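Local coordinates for protein glutathione transferase gst1-6 (Anopheles dirus, PDB 1V2A) that probably catalyses the conjugation of glutathione to halide-bearing and other electrophilic compounds, working as a homodimer in detoxification, at residues Q13-L18 with Y65-Y70; Y104-D109 with K129-L134; D148-A153 with A186-Y191. All blocks are in the same frame, centred on the assembly; numbering follows the deposited sequence.

Contact 1. Residues Q13-L18 with Y65-Y70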
loop_
_atom_site.group_PDB
_atom_site.type_symbol
_atom_site.label_atom_id
_atom_site.label_comp_id
_atom_site.label_asym_id
_atom_site.label_seq_id
_atom_site.Cartn_x
_atom_site.Cartn_y
_atom_site.Cartn_z
ATOM N N GLN B 13 0.337 -13.882 -7.487
ATOM C CA GLN B 13 -0.346 -15.078 -6.993
ATOM C C GLN B 13 -1.633 -14.806 -6.234
ATOM O O GLN B 13 -2.451 -15.712 -6.057
ATOM C CB GLN B 13 0.599 -15.909 -6.111
ATOM C CG GLN B 13 2.011 -16.018 -6.660
ATOM C CD GLN B 13 2.922 -16.852 -5.781
ATOM O OE1 GLN B 13 2.726 -16.940 -4.571
ATOM N NE2 GLN B 13 3.939 -17.460 -6.390
ATOM N N SER B 14 -1.815 -13.569 -5.778
ATOM C CA SER B 14 -3.016 -13.206 -5.029
ATOM C C SER B 14 -4.282 -13.368 -5.870
ATOM O O SER B 14 -5.221 -14.046 -5.458
ATOM C CB SER B 14 -2.914 -11.758 -4.532
ATOM O OG SER B 14 -1.788 -11.587 -3.694
ATOM N N ALA B 15 -4.298 -12.735 -7.040
ATOM C CA ALA B 15 -5.447 -12.793 -7.944
ATOM C C ALA B 15 -5.709 -14.216 -8.451
ATOM O O ALA B 15 -6.853 -14.591 -8.720
ATOM C CB ALA B 15 -5.230 -11.843 -9.118
ATOM N N ILE B 16 -4.645 -15.001 -8.587
ATOM C CA ILE B 16 -4.761 -16.385 -9.028
ATOM C C ILE B 16 -5.522 -17.182 -7.961
ATOM O O ILE B 16 -6.520 -17.837 -8.248
ATOM C CB ILE B 16 -3.364 -17.030 -9.224
ATOM C CG1 ILE B 16 -2.630 -16.356 -10.386
ATOM C CG2 ILE B 16 -3.505 -18.524 -9.460
ATOM C CD1 ILE B 16 -3.357 -16.427 -11.718
ATOM N N LEU B 17 -5.039 -17.126 -6.727
ATOM C CA LEU B 17 -5.677 -17.848 -5.637
ATOM C C LEU B 17 -7.113 -17.375 -5.432
ATOM O O LEU B 17 -8.048 -18.175 -5.368
ATOM C CB LEU B 17 -4.865 -17.664 -4.349
ATOM C CG LEU B 17 -3.993 -18.825 -3.842
ATOM C CD1 LEU B 17 -3.626 -19.758 -4.964
ATOM C CD2 LEU B 17 -2.748 -18.264 -3.168
ATOM N N LEU B 18 -7.285 -16.064 -5.327
ATOM C CA LEU B 18 -8.609 -15.497 -5.128
ATOM C C LEU B 18 -9.524 -15.996 -6.246
ATOM O O LEU B 18 -10.645 -16.433 -5.988
ATOM C CB LEU B 18 -8.515 -13.968 -5.138
ATOM C CG LEU B 18 -9.766 -13.128 -4.869
ATOM C CD1 LEU B 18 -10.678 -13.166 -6.089
ATOM C CD2 LEU B 18 -10.474 -13.634 -3.624
ATOM N N TYR B 65 -3.317 -5.628 -5.125
ATOM C CA TYR B 65 -4.312 -5.285 -4.122
ATOM C C TYR B 65 -5.559 -4.667 -4.737
ATOM O O TYR B 65 -6.672 -4.941 -4.297
ATOM C CB TYR B 65 -3.705 -4.328 -3.103
ATOM C CG TYR B 65 -2.393 -4.819 -2.559
ATOM C CD1 TYR B 65 -1.201 -4.542 -3.213
ATOM C CD2 TYR B 65 -2.344 -5.593 -1.404
ATOM C CE1 TYR B 65 0.017 -5.026 -2.726
ATOM C CE2 TYR B 65 -1.127 -6.084 -0.908
ATOM C CZ TYR B 65 0.043 -5.797 -1.579
ATOM O OH TYR B 65 1.232 -6.321 -1.134
ATOM N N ALA B 66 -5.366 -3.831 -5.745
ATOM C CA ALA B 66 -6.491 -3.191 -6.403
ATOM C C ALA B 66 -7.222 -4.252 -7.228
ATOM O O ALA B 66 -8.448 -4.262 -7.276
ATOM C CB ALA B 66 -6.006 -2.036 -7.292
ATOM N N ILE B 67 -6.470 -5.154 -7.859
ATOM C CA ILE B 67 -7.086 -6.220 -8.647
ATOM C C ILE B 67 -7.900 -7.120 -7.723
ATOM O O ILE B 67 -9.058 -7.435 -8.007
ATOM C CB ILE B 67 -6.032 -7.079 -9.376
ATOM C CG1 ILE B 67 -5.332 -6.233 -10.443
ATOM C CG2 ILE B 67 -6.702 -8.316 -9.991
ATOM C CD1 ILE B 67 -4.233 -6.940 -11.183
ATOM N N VAL B 68 -7.289 -7.525 -6.615
ATOM C CA VAL B 68 -7.961 -8.372 -5.641
ATOM C C VAL B 68 -9.284 -7.759 -5.201
ATOM O O VAL B 68 -10.339 -8.342 -5.412
ATOM C CB VAL B 68 -7.077 -8.607 -4.388
ATOM C CG1 VAL B 68 -7.890 -9.237 -3.280
ATOM C CG2 VAL B 68 -5.913 -9.525 -4.742
ATOM N N LEU B 69 -9.224 -6.582 -4.592
ATOM C CA LEU B 69 -10.427 -5.909 -4.110
ATOM C C LEU B 69 -11.477 -5.690 -5.202
ATOM O O LEU B 69 -12.673 -5.668 -4.927
ATOM C CB LEU B 69 -10.062 -4.571 -3.471
ATOM C CG LEU B 69 -9.090 -4.631 -2.293
ATOM C CD1 LEU B 69 -8.938 -3.226 -1.722
ATOM C CD2 LEU B 69 -9.605 -5.586 -1.225
ATOM N N TYR B 70 -11.022 -5.530 -6.436
ATOM C CA TYR B 70 -11.920 -5.335 -7.560
ATOM C C TYR B 70 -12.716 -6.612 -7.872
ATOM O O TYR B 70 -13.935 -6.568 -8.023
ATOM C CB TYR B 70 -11.119 -4.921 -8.799
ATOM C CG TYR B 70 -11.920 -4.946 -10.082
ATOM C CD1 TYR B 70 -12.736 -3.876 -10.440
ATOM C CD2 TYR B 70 -11.862 -6.045 -10.938
ATOM C CE1 TYR B 70 -13.473 -3.899 -11.627
ATOM C CE2 TYR B 70 -12.598 -6.080 -12.123
ATOM C CZ TYR B 70 -13.396 -5.007 -12.462
ATOM O OH TYR B 70 -14.102 -5.033 -13.642
#
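With chi1 at 168°, Val68 holds CG1 anti to its backbone N and keeps CG2 beside that N, where CG2 projects to helix 13-18 and lies 3.7 Å from Ser14 CB. Ile67, with chi1 at -67°, has CG1 beside the backbone N and CG2 anti to it; this short CG2 branch meets Ala15 at a CG2 to CB distance of 3.9 Å. Ser14 offers its methylene CB. The Val68 methyl CG2 is also 4.3 Å from the backbone N of Ala15, so it sits over the main chain where the helix has only a small side chain. The small residue allows a close approach: Ala15 CA and Val68 CA are 5.6 Å apart, and the two short axes run nearly parallel, 16° apart. This is the pair of helices that lies on one face of the sheet in the thioredoxin-like domain of glutathione transferases. Helix 152-162 packs against the same seam, Cys156 on Ser14 and Val152 on Val68. Tyr65, at the start of segment 65-70 and three residues before Val68, lines the glutathione sulfonic acid pocket and stacks its ring on Phe97 of the second subunit. Between the helices themselves the meeting is carbon on carbon and buried, so shape rather than directional bonding sets how they fit.

Contact 2. Residues Y104-D109 with K129-L134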
loop_
_atom_site.group_PDB
_atom_site.type_symbol
_atom_site.label_atom_id
_atom_site.label_comp_id
_atom_site.label_asym_id
_atom_site.label_seq_id
_atom_site.Cartn_x
_atom_site.Cartn_y
_atom_site.Cartn_z
ATOM N N TYR B 104 6.206 -7.205 2.980
ATOM C CA TYR B 104 6.731 -7.542 1.668
ATOM C C TYR B 104 7.823 -6.579 1.211
ATOM O O TYR B 104 8.739 -6.963 0.468
ATOM C CB TYR B 104 5.605 -7.594 0.628
ATOM C CG TYR B 104 6.055 -8.243 -0.662
ATOM C CD1 TYR B 104 6.522 -9.562 -0.672
ATOM C CD2 TYR B 104 6.098 -7.518 -1.853
ATOM C CE1 TYR B 104 7.034 -10.144 -1.833
ATOM C CE2 TYR B 104 6.607 -8.092 -3.030
ATOM C CZ TYR B 104 7.073 -9.402 -3.007
ATOM O OH TYR B 104 7.582 -9.964 -4.148
ATOM N N LYS B 105 7.730 -5.331 1.658
ATOM C CA LYS B 105 8.713 -4.314 1.298
ATOM C C LYS B 105 10.084 -4.686 1.833
ATOM O O LYS B 105 11.100 -4.534 1.150
ATOM C CB LYS B 105 8.302 -2.954 1.871
ATOM C CG LYS B 105 9.410 -1.888 1.919
ATOM C CD LYS B 105 9.754 -1.282 0.546
ATOM C CE LYS B 105 10.472 -2.276 -0.364
ATOM N NZ LYS B 105 10.853 -1.721 -1.697
ATOM N N ARG B 106 10.103 -5.165 3.068
ATOM C CA ARG B 106 11.344 -5.549 3.711
ATOM C C ARG B 106 11.856 -6.901 3.224
ATOM O O ARG B 106 13.042 -7.190 3.343
ATOM C CB ARG B 106 11.153 -5.538 5.233
ATOM C CG ARG B 106 10.887 -4.128 5.771
ATOM C CD ARG B 106 10.535 -4.135 7.242
ATOM N NE ARG B 106 10.066 -2.825 7.687
ATOM C CZ ARG B 106 9.696 -2.545 8.937
ATOM N NH1 ARG B 106 9.743 -3.486 9.874
ATOM N NH2 ARG B 106 9.271 -1.326 9.254
ATOM N N ILE B 107 10.967 -7.723 2.665
ATOM C CA ILE B 107 11.375 -9.030 2.152
ATOM C C ILE B 107 12.050 -8.848 0.802
ATOM O O ILE B 107 13.184 -9.250 0.601
ATOM C CB ILE B 107 10.174 -9.986 1.920
ATOM C CG1 ILE B 107 9.435 -10.260 3.224
ATOM C CG2 ILE B 107 10.669 -11.281 1.296
ATOM C CD1 ILE B 107 10.348 -10.552 4.388
ATOM N N ILE B 108 11.309 -8.250 -0.121
ATOM C CA ILE B 108 11.762 -7.995 -1.475
ATOM C C ILE B 108 13.009 -7.109 -1.501
ATOM O O ILE B 108 13.817 -7.204 -2.422
ATOM C CB ILE B 108 10.607 -7.354 -2.299
ATOM C CG1 ILE B 108 10.241 -8.260 -3.474
ATOM C CG2 ILE B 108 10.981 -5.949 -2.753
ATOM C CD1 ILE B 108 11.332 -8.421 -4.481
ATOM N N ASP B 109 13.156 -6.237 -0.504
ATOM C CA ASP B 109 14.343 -5.389 -0.439
ATOM C C ASP B 109 15.530 -6.337 -0.290
ATOM O O ASP B 109 16.494 -6.265 -1.048
ATOM C CB ASP B 109 14.286 -4.436 0.760
ATOM C CG ASP B 109 13.533 -3.144 0.457
ATOM O OD1 ASP B 109 13.138 -2.933 -0.710
ATOM O OD2 ASP B 109 13.346 -2.331 1.391
ATOM N N LYS B 129 12.716 -8.919 10.758
ATOM C CA LYS B 129 12.271 -9.605 11.954
ATOM C C LYS B 129 11.103 -8.855 12.566
ATOM O O LYS B 129 10.072 -9.449 12.899
ATOM C CB LYS B 129 13.419 -9.688 12.958
ATOM C CG LYS B 129 13.015 -10.194 14.324
ATOM C CD LYS B 129 14.214 -10.260 15.250
ATOM C CE LYS B 129 13.804 -10.602 16.672
ATOM N NZ LYS B 129 12.917 -9.545 17.252
ATOM N N GLY B 130 11.273 -7.544 12.710
ATOM C CA GLY B 130 10.226 -6.718 13.288
ATOM C C GLY B 130 8.886 -6.902 12.604
ATOM O O GLY B 130 7.854 -7.000 13.270
ATOM N N ALA B 131 8.892 -6.954 11.273
ATOM C CA ALA B 131 7.656 -7.118 10.526
ATOM C C ALA B 131 7.028 -8.475 10.819
ATOM O O ALA B 131 5.810 -8.596 10.939
ATOM C CB ALA B 131 7.927 -6.974 9.043
ATOM N N LEU B 132 7.873 -9.492 10.946
ATOM C CA LEU B 132 7.409 -10.844 11.213
ATOM C C LEU B 132 6.794 -10.971 12.600
ATOM O O LEU B 132 5.737 -11.595 12.764
ATOM C CB LEU B 132 8.566 -11.834 11.050
ATOM C CG LEU B 132 9.246 -11.824 9.676
ATOM C CD1 LEU B 132 10.427 -12.777 9.687
ATOM C CD2 LEU B 132 8.248 -12.218 8.597
ATOM N N ASP B 133 7.449 -10.382 13.600
ATOM C CA ASP B 133 6.927 -10.437 14.962
ATOM C C ASP B 133 5.524 -9.853 14.971
ATOM O O ASP B 133 4.635 -10.336 15.676
ATOM C CB ASP B 133 7.818 -9.644 15.924
ATOM C CG ASP B 133 9.192 -10.259 16.087
ATOM O OD1 ASP B 133 9.267 -11.496 16.252
ATOM O OD2 ASP B 133 10.193 -9.508 16.059
ATOM N N LEU B 134 5.330 -8.800 14.186
ATOM C CA LEU B 134 4.025 -8.164 14.099
ATOM C C LEU B 134 3.025 -9.143 13.504
ATOM O O LEU B 134 1.961 -9.385 14.085
ATOM C CB LEU B 134 4.107 -6.900 13.239
ATOM C CG LEU B 134 4.616 -5.657 13.973
ATOM C CD1 LEU B 134 4.884 -4.529 12.987
ATOM C CD2 LEU B 134 3.581 -5.239 15.008
#
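Arg106 and Ala131 mark the nearest backbone approach, 7.9 Å between their CA atoms, and the two helical segments run in roughly opposite directions. The gap is bridged by Arg106. Its CG is anti to the carbonyl carbon (chi1 -66°), and from there the chain is extended as far as NE, which carries the guanidinium across to the other helix. NH1 does the touching: it comes within 3.8 Å of Ala131 N, and 4.0 Å separates it from Ala131 CB. Gly130 C lies off the guanidinium edge, near its plane, whereas Ala131 N is approached obliquely. Two nitrogens that both carry hydrogens are not bonded to each other here; NH1 gives its hydrogen bond to Lys127 O, one turn back from Ala131. This ties the arginine to the main chain of helix 122-141, the neighbour of helix 86-115 in the all-helical C-terminal domain of the glutathione transferase fold, where these two long helices follow each other as an antiparallel pair. Beside the arginine, the apolar ends converge without quite meeting: Ile107 CD1 and Leu132 CD2 are 5.0 Å apart, both on buried residues. Ala131 turns its methyl toward helix 86-115 and also packs on Thr102 and Leu103 there. Away from the interface, Lys129 NZ bonds to Asp133 OD2 at 3.0 Å, a salt bridge one turn along the same helix that uses the syn side of the carboxylate, 19° out of its plane. Within segment 104-109, Ile108 CB rests 4.1 Å above one face of the Tyr104 ring, out toward its rim. At the dimer interface, Lys105 packs on Lys105 of the second subunit and Leu134 on Gln48 of that subunit.

Contact 3. Residues D148-A153 with A186-Y191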
loop_
_atom_site.group_PDB
_atom_site.type_symbol
_atom_site.label_atom_id
_atom_site.label_comp_id
_atom_site.label_asym_id
_atom_site.label_seq_id
_atom_site.Cartn_x
_atom_site.Cartn_y
_atom_site.Cartn_z
ATOM N N ASP B 148 -11.783 -13.323 12.196
ATOM C CA ASP B 148 -12.071 -14.648 12.730
ATOM C C ASP B 148 -12.337 -15.623 11.575
ATOM O O ASP B 148 -12.862 -16.720 11.765
ATOM C CB ASP B 148 -13.285 -14.571 13.661
ATOM C CG ASP B 148 -14.584 -14.295 12.908
ATOM O OD1 ASP B 148 -14.541 -13.647 11.836
ATOM O OD2 ASP B 148 -15.649 -14.723 13.399
ATOM N N HIS B 149 -11.978 -15.203 10.369
ATOM C CA HIS B 149 -12.143 -16.030 9.183
ATOM C C HIS B 149 -11.261 -15.473 8.061
ATOM O O HIS B 149 -10.798 -14.338 8.128
ATOM C CB HIS B 149 -13.614 -16.070 8.726
ATOM C CG HIS B 149 -14.104 -14.783 8.143
ATOM N ND1 HIS B 149 -14.583 -13.748 8.916
ATOM C CD2 HIS B 149 -14.126 -14.337 6.864
ATOM C CE1 HIS B 149 -14.872 -12.718 8.140
ATOM N NE2 HIS B 149 -14.603 -13.049 6.890
ATOM N N LEU B 150 -11.045 -16.281 7.030
ATOM C CA LEU B 150 -10.221 -15.887 5.894
ATOM C C LEU B 150 -10.761 -14.653 5.167
ATOM O O LEU B 150 -11.966 -14.495 4.993
ATOM C CB LEU B 150 -10.127 -17.050 4.905
ATOM C CG LEU B 150 -9.189 -16.912 3.709
ATOM C CD1 LEU B 150 -7.852 -17.581 4.030
ATOM C CD2 LEU B 150 -9.825 -17.576 2.492
ATOM N N THR B 151 -9.851 -13.784 4.742
ATOM C CA THR B 151 -10.206 -12.579 4.004
ATOM C C THR B 151 -9.121 -12.376 2.950
ATOM O O THR B 151 -8.188 -13.174 2.854
ATOM C CB THR B 151 -10.262 -11.326 4.924
ATOM O OG1 THR B 151 -8.961 -11.045 5.456
ATOM C CG2 THR B 151 -11.229 -11.551 6.073
ATOM N N VAL B 152 -9.242 -11.321 2.157
ATOM C CA VAL B 152 -8.242 -11.040 1.140
ATOM C C VAL B 152 -6.887 -10.756 1.774
ATOM O O VAL B 152 -5.856 -10.775 1.097
ATOM C CB VAL B 152 -8.651 -9.832 0.295
ATOM C CG1 VAL B 152 -9.881 -10.179 -0.520
ATOM C CG2 VAL B 152 -8.948 -8.659 1.192
ATOM N N ALA B 153 -6.893 -10.483 3.077
ATOM C CA ALA B 153 -5.664 -10.196 3.802
ATOM C C ALA B 153 -4.812 -11.445 3.865
ATOM O O ALA B 153 -3.609 -11.408 3.618
ATOM C CB ALA B 153 -5.985 -9.727 5.203
ATOM N N ALA B 186 -4.850 -24.742 3.483
ATOM C CA ALA B 186 -5.826 -25.818 3.576
ATOM C C ALA B 186 -7.170 -25.291 3.098
ATOM O O ALA B 186 -8.089 -26.060 2.843
ATOM C CB ALA B 186 -5.942 -26.316 5.010
ATOM N N GLU B 187 -7.282 -23.973 2.971
ATOM C CA GLU B 187 -8.531 -23.375 2.520
ATOM C C GLU B 187 -8.453 -22.854 1.087
ATOM O O GLU B 187 -9.446 -22.376 0.538
ATOM C CB GLU B 187 -8.964 -22.269 3.487
ATOM C CG GLU B 187 -9.087 -22.763 4.929
ATOM C CD GLU B 187 -9.811 -21.790 5.836
ATOM O OE1 GLU B 187 -9.792 -22.001 7.067
ATOM O OE2 GLU B 187 -10.409 -20.821 5.321
ATOM N N MET B 188 -7.274 -22.941 0.478
ATOM C CA MET B 188 -7.119 -22.515 -0.916
ATOM C C MET B 188 -7.384 -23.767 -1.763
ATOM O O MET B 188 -6.754 -24.803 -1.562
ATOM C CB MET B 188 -5.699 -21.998 -1.186
ATOM C CG MET B 188 -5.274 -20.801 -0.358
ATOM S SD MET B 188 -6.154 -19.274 -0.763
ATOM C CE MET B 188 -7.400 -19.200 0.563
ATOM N N PRO B 189 -8.330 -23.689 -2.710
ATOM C CA PRO B 189 -8.678 -24.820 -3.580
ATOM C C PRO B 189 -7.498 -25.398 -4.364
ATOM O O PRO B 189 -6.887 -24.706 -5.177
ATOM C CB PRO B 189 -9.745 -24.225 -4.499
ATOM C CG PRO B 189 -10.409 -23.201 -3.610
ATOM C CD PRO B 189 -9.216 -22.541 -2.965
ATOM N N ASP B 190 -7.198 -26.674 -4.125
ATOM C CA ASP B 190 -6.093 -27.364 -4.796
ATOM C C ASP B 190 -4.782 -26.602 -4.638
ATOM O O ASP B 190 -4.135 -26.264 -5.630
ATOM C CB ASP B 190 -6.379 -27.536 -6.291
ATOM C CG ASP B 190 -7.694 -28.232 -6.560
ATOM O OD1 ASP B 190 -7.998 -29.227 -5.868
ATOM O OD2 ASP B 190 -8.415 -27.787 -7.479
ATOM N N TYR B 191 -4.382 -26.340 -3.398
ATOM C CA TYR B 191 -3.152 -25.597 -3.161
ATOM C C TYR B 191 -1.887 -26.306 -3.639
ATOM O O TYR B 191 -1.117 -25.751 -4.427
ATOM C CB TYR B 191 -2.999 -25.272 -1.680
ATOM C CG TYR B 191 -1.861 -24.316 -1.426
ATOM C CD1 TYR B 191 -1.945 -22.981 -1.823
ATOM C CD2 TYR B 191 -0.690 -24.747 -0.818
ATOM C CE1 TYR B 191 -0.890 -22.099 -1.615
ATOM C CE2 TYR B 191 0.371 -23.881 -0.611
ATOM C CZ TYR B 191 0.267 -22.553 -1.005
ATOM O OH TYR B 191 1.307 -21.678 -0.752
#
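Leu150 and Met188 meet through methyls: Met188 CE sits 3.5 Å from Leu150 CD2, snug for two carbons, and 3.9 Å from Leu150 CD1, so the thioether end is set against the fork of the leucine. Leu150 gets its fork there with CG anti to the backbone N (chi1 -174°), and Met188 bends at both chi2 and chi3 to bring CE round. The extended Glu187 reaches the root of the same leucine side chain, OE2 being 3.8 Å from Leu150 CB. That is a contact and no more; OE1 of the same carboxylate is hydrogen-bonded to Tyr144 OH, which anchors the group. A shell further out, His149 ND1 gives a nearly straight bond to Asp148 OD1 (2.9 Å, 168°), in the imidazole plane. This orients the ring, and its NE2, hydrogen-bonded to Thr80 O, ties the loop that presents Leu150 to another part of the chain. After Leu150, Thr151 is the N-cap of helix 152-162: its OG1 accepts from Ala153 N at 3.2 Å, and its own N bonds to Asp154 OD2, in keeping with the Thr-x-x-Asp N-capping box known from glutathione transferases. The whole contact lies between the start of helix 152-162 and the loop joining helices 175-185 and 191-206, with helix 13-22 bordering it through Lys21 against Leu150 and helix 86-115 through Val92 against Thr151 and Val152.

In the fold
Following the chain from the N terminus, contact 1 comes first, bringing helix 64-75 back beside helix 13-22 after an excursion through most of the sheet. Contact 2 then closes the turn between helices 86-115 and 122-141, and contact 3 brings the loop after helix 175-185 back to the start of helix 152-162. The three follow in series; none nests within or crosses another. Contacts 1 and 3 touch, Val68 and Leu69 on Val152 and Leu17 on Met188, which joins the thioredoxin-like part to the helical part. Contact 2 stands apart, its centre 21 Å from each of the others, but like contact 1 it reaches the second subunit.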